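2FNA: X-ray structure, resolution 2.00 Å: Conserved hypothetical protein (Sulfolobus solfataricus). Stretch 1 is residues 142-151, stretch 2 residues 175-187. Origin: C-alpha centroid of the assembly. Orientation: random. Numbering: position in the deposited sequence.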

# COMPACT_ATOMS: atom_id res chain seq x y z
N VAL A 142 -1.88 -3.07 12.46
CA VAL A 142 -1.87 -2.62 11.09
C VAL A 142 -0.46 -2.53 10.60
O VAL A 142 0.39 -1.84 11.21
N LEU A 143 -0.22 -3.22 9.49
CA LEU A 143 1.03 -3.14 8.77
C LEU A 143 0.68 -2.57 7.42
O LEU A 143 0.34 -3.31 6.50
N ASP A 144 0.73 -1.25 7.33
CA ASP A 144 0.32 -0.57 6.13
C ASP A 144 1.52 -0.47 5.19
O ASP A 144 2.50 0.22 5.47
N GLU A 145 1.40 -1.18 4.08
CA GLU A 145 2.49 -1.49 3.13
C GLU A 145 3.47 -2.53 3.70
O GLU A 145 4.67 -2.33 3.73
N ALA A 146 2.91 -3.66 4.12
CA ALA A 146 3.64 -4.71 4.81
C ALA A 146 4.76 -5.32 3.99
O ALA A 146 5.75 -5.77 4.57
N GLN A 147 4.62 -5.34 2.65
CA GLN A 147 5.66 -5.83 1.76
C GLN A 147 7.02 -5.09 1.93
O GLN A 147 8.04 -5.60 1.55
N GLU A 148 7.01 -3.88 2.50
CA GLU A 148 8.22 -3.16 2.86
C GLU A 148 9.13 -3.96 3.83
O GLU A 148 10.32 -3.75 3.88
N LEU A 149 8.52 -4.83 4.62
CA LEU A 149 9.23 -5.68 5.60
C LEU A 149 10.14 -6.71 4.97
O LEU A 149 10.96 -7.32 5.65
N VAL A 150 10.00 -6.91 3.67
CA VAL A 150 10.99 -7.66 2.92
C VAL A 150 12.39 -7.08 3.12
O VAL A 150 13.40 -7.80 3.17
N LYS A 151 12.43 -5.76 3.21
CA LYS A 151 13.68 -5.00 3.44
C LYS A 151 14.20 -5.15 4.86
O LYS A 151 15.35 -4.83 5.13
N MSE A 175 -3.06 -6.12 6.89
CA MSE A 175 -1.84 -5.91 6.11
C MSE A 175 -2.21 -5.45 4.72
O MSE A 175 -2.90 -6.17 3.99
N SER A 176 -1.70 -4.29 4.34
CA SER A 176 -2.00 -3.75 3.03
C SER A 176 -0.78 -3.81 2.14
O SER A 176 0.35 -3.85 2.63
N GLY A 177 -1.00 -3.85 0.83
CA GLY A 177 0.13 -3.71 -0.08
C GLY A 177 -0.23 -3.20 -1.44
O GLY A 177 -1.12 -3.74 -2.10
N SER A 178 0.51 -2.20 -1.89
CA SER A 178 0.33 -1.64 -3.21
C SER A 178 0.99 -2.49 -4.28
O SER A 178 0.74 -2.27 -5.45
N GLU A 179 1.88 -3.41 -3.87
CA GLU A 179 2.67 -4.24 -4.76
C GLU A 179 2.23 -5.67 -4.43
O GLU A 179 2.80 -6.33 -3.55
N MSE A 180 1.20 -6.14 -5.11
CA MSE A 180 0.50 -7.37 -4.70
C MSE A 180 1.42 -8.59 -4.65
O MSE A 180 1.43 -9.30 -3.68
N GLY A 181 2.16 -8.82 -5.72
CA GLY A 181 3.02 -9.98 -5.81
C GLY A 181 4.07 -9.96 -4.71
O GLY A 181 4.38 -11.00 -4.16
N LEU A 182 4.63 -8.79 -4.41
CA LEU A 182 5.67 -8.68 -3.41
C LEU A 182 5.12 -8.97 -2.03
O LEU A 182 5.80 -9.59 -1.22
N LEU A 183 3.88 -8.54 -1.77
CA LEU A 183 3.18 -8.86 -0.50
C LEU A 183 2.98 -10.37 -0.30
O LEU A 183 3.29 -10.92 0.77
N TYR A 184 2.49 -11.05 -1.33
CA TYR A 184 2.38 -12.51 -1.27
C TYR A 184 3.74 -13.22 -1.08
O TYR A 184 3.85 -14.17 -0.30
N ASP A 185 4.77 -12.76 -1.80
CA ASP A 185 6.13 -13.26 -1.65
C ASP A 185 6.62 -13.05 -0.22
O ASP A 185 7.24 -13.93 0.37
N TYR A 186 6.35 -11.87 0.33
CA TYR A 186 6.74 -11.59 1.73
C TYR A 186 6.20 -12.62 2.75
O TYR A 186 6.91 -13.05 3.66
N LEU A 187 4.95 -13.00 2.56
CA LEU A 187 4.21 -13.91 3.43
C LEU A 187 4.48 -15.39 3.06
O LEU A 187 4.02 -16.29 3.77

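Two parallel strands begin this contact, and each then turns into a short helical segment, so the side chains must serve first a sheet and then a helix packing. The backbone sets the register: Ser-176 N donates to Leu-143 O at 3.1 Å, and Ala-146 N to Ser-176 O at 3.0 Å.

Polar side chains bond across the turns that follow the strands. Ser-176 (p) works both ways: its OG donates to Asp-144 OD1 at a very short 2.5 Å and accepts from Glu-145 N at 2.9 Å. Glu-145 starts away from the partner stretch, but m, m rotamers fold its carboxylate back, where OE1 takes Ser-178 N at 3.0 Å and OE2 takes Ser-178 OG at 2.6 Å, one carboxylate gripping one serine twice. Gln-147 (p, m) points in and bridges two acids: its NE2 donates to Glu-145 OE1 at 2.6 Å and to Glu-179 OE1 at 2.8 Å. Gly-177 lies close to this amide, its CA 3.4 Å from Gln-147 OE1; a CB there would sit tightly against that oxygen.

A water links two acids of like charge. Glu-148 OE2 and Glu-179 OE1 stand 4.5 Å apart, and the water donates to both, at 2.7 Å to Glu-179 OE1 and weakly, at 3.3 Å, to Glu-148 OE2.

The apolar packing fills the remainder. On the sheet face shared by Leu-143 (m, t) and selenomethionine Met-175, Leu-143 CD1 meets Met-175 CE at 3.8 Å. Small Ala-146 points in, its CB 4.0 Å from both Met-175 CB and Leu-183 CD1. Leu-182 (t, p) packs its CD2 3.7 Å from Gln-147 CG. Tyr-186 (t) also points in: Ala-146 O lies over one ring face, Leu-149 CB is 3.6 Å from Tyr-186 CE1, and Val-150 CG2 is 3.8 Å from Tyr-186 CB.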

# COMPACT_ATOMS: atom_id res chain seq x y z
CB VAL A 142 -2.55 -1.23 10.94
CG1 VAL A 142 -2.56 -0.78 9.52
CG2 VAL A 142 -3.96 -1.27 11.49
CB LEU A 143 1.64 -4.53 8.63
CG LEU A 143 1.88 -5.31 9.93
CD1 LEU A 143 2.47 -6.65 9.64
CD2 LEU A 143 2.77 -4.56 10.86
CB ASP A 144 -0.26 0.80 6.50
CG ASP A 144 -1.03 1.48 5.35
OD1 ASP A 144 -1.17 0.90 4.25
OD2 ASP A 144 -1.49 2.63 5.58
CB GLU A 145 3.20 -0.22 2.63
CG GLU A 145 2.27 0.76 1.86
CD GLU A 145 1.77 0.25 0.53
OE1 GLU A 145 2.40 -0.65 -0.08
OE2 GLU A 145 0.71 0.74 0.08
CB ALA A 146 2.67 -5.82 5.27
CB GLN A 147 5.21 -5.85 0.28
CG GLN A 147 5.31 -4.52 -0.52
CD GLN A 147 4.24 -3.50 -0.15
OE1 GLN A 147 3.42 -3.72 0.74
NE2 GLN A 147 4.23 -2.40 -0.85
CB GLU A 148 7.85 -1.82 3.51
CG GLU A 148 7.28 -0.78 2.53
CD GLU A 148 8.31 -0.26 1.52
OE1 GLU A 148 9.51 -0.12 1.86
OE2 GLU A 148 7.91 0.02 0.37
CB LEU A 149 8.22 -6.38 6.49
CG LEU A 149 7.39 -5.48 7.40
CD1 LEU A 149 6.34 -6.31 8.11
CD2 LEU A 149 8.25 -4.78 8.43
CB VAL A 150 10.69 -7.58 1.40
CG1 VAL A 150 11.85 -8.11 0.62
CG2 VAL A 150 9.43 -8.35 1.04
CB LYS A 151 13.42 -3.54 3.17
CG LYS A 151 13.02 -3.20 1.75
CD LYS A 151 12.42 -1.80 1.71
CE LYS A 151 12.08 -1.36 0.29
NZ LYS A 151 11.66 0.08 0.29
CB MSE A 175 -1.02 -7.21 5.99
CG MSE A 175 -0.80 -7.89 7.33
SE MSE A 175 0.42 -9.40 7.35
CE MSE A 175 0.24 -9.75 9.18
CB SER A 176 -2.47 -2.30 3.14
OG SER A 176 -1.38 -1.46 3.47
CB SER A 178 0.88 -0.21 -3.29
OG SER A 178 0.08 0.65 -2.48
CB GLU A 179 4.18 -4.06 -4.48
CG GLU A 179 4.73 -2.65 -4.77
CD GLU A 179 6.08 -2.36 -4.07
OE1 GLU A 179 6.22 -2.61 -2.84
OE2 GLU A 179 7.00 -1.83 -4.74
CB MSE A 180 -0.65 -7.66 -5.64
CG MSE A 180 -1.64 -8.71 -5.11
SE MSE A 180 -2.96 -9.07 -6.52
CE MSE A 180 -1.98 -8.68 -8.21
CB LEU A 182 6.39 -7.31 -3.46
CG LEU A 182 7.66 -7.21 -2.59
CD1 LEU A 182 8.76 -8.11 -3.18
CD2 LEU A 182 8.18 -5.76 -2.46
CB LEU A 183 1.83 -8.17 -0.43
CG LEU A 183 1.01 -8.43 0.88
CD1 LEU A 183 1.84 -8.07 2.12
CD2 LEU A 183 -0.30 -7.68 0.91
CB TYR A 184 1.60 -13.05 -2.49
CG TYR A 184 0.09 -12.87 -2.34
CD1 TYR A 184 -0.54 -11.67 -2.67
CD2 TYR A 184 -0.71 -13.92 -1.88
CE1 TYR A 184 -1.93 -11.52 -2.53
CE2 TYR A 184 -2.07 -13.77 -1.74
CZ TYR A 184 -2.68 -12.57 -2.06
OH TYR A 184 -4.05 -12.47 -1.95
CB ASP A 185 7.08 -12.53 -2.59
CG ASP A 185 6.88 -12.92 -4.01
OD1 ASP A 185 6.00 -13.75 -4.25
OD2 ASP A 185 7.59 -12.38 -4.89
CB TYR A 186 6.33 -10.18 2.14
CG TYR A 186 6.55 -10.00 3.62
CD1 TYR A 186 7.84 -9.96 4.14
CD2 TYR A 186 5.50 -10.00 4.50
CE1 TYR A 186 8.07 -9.86 5.51
CE2 TYR A 186 5.71 -9.90 5.85
CZ TYR A 186 7.01 -9.85 6.35
OH TYR A 186 7.18 -9.73 7.73
CB LEU A 187 2.70 -13.57 3.36
CG LEU A 187 2.22 -12.19 3.84
CD1 LEU A 187 0.79 -11.89 3.42
CD2 LEU A 187 2.35 -12.03 5.35
O HOH W 1 8.65 -2.54 -1.60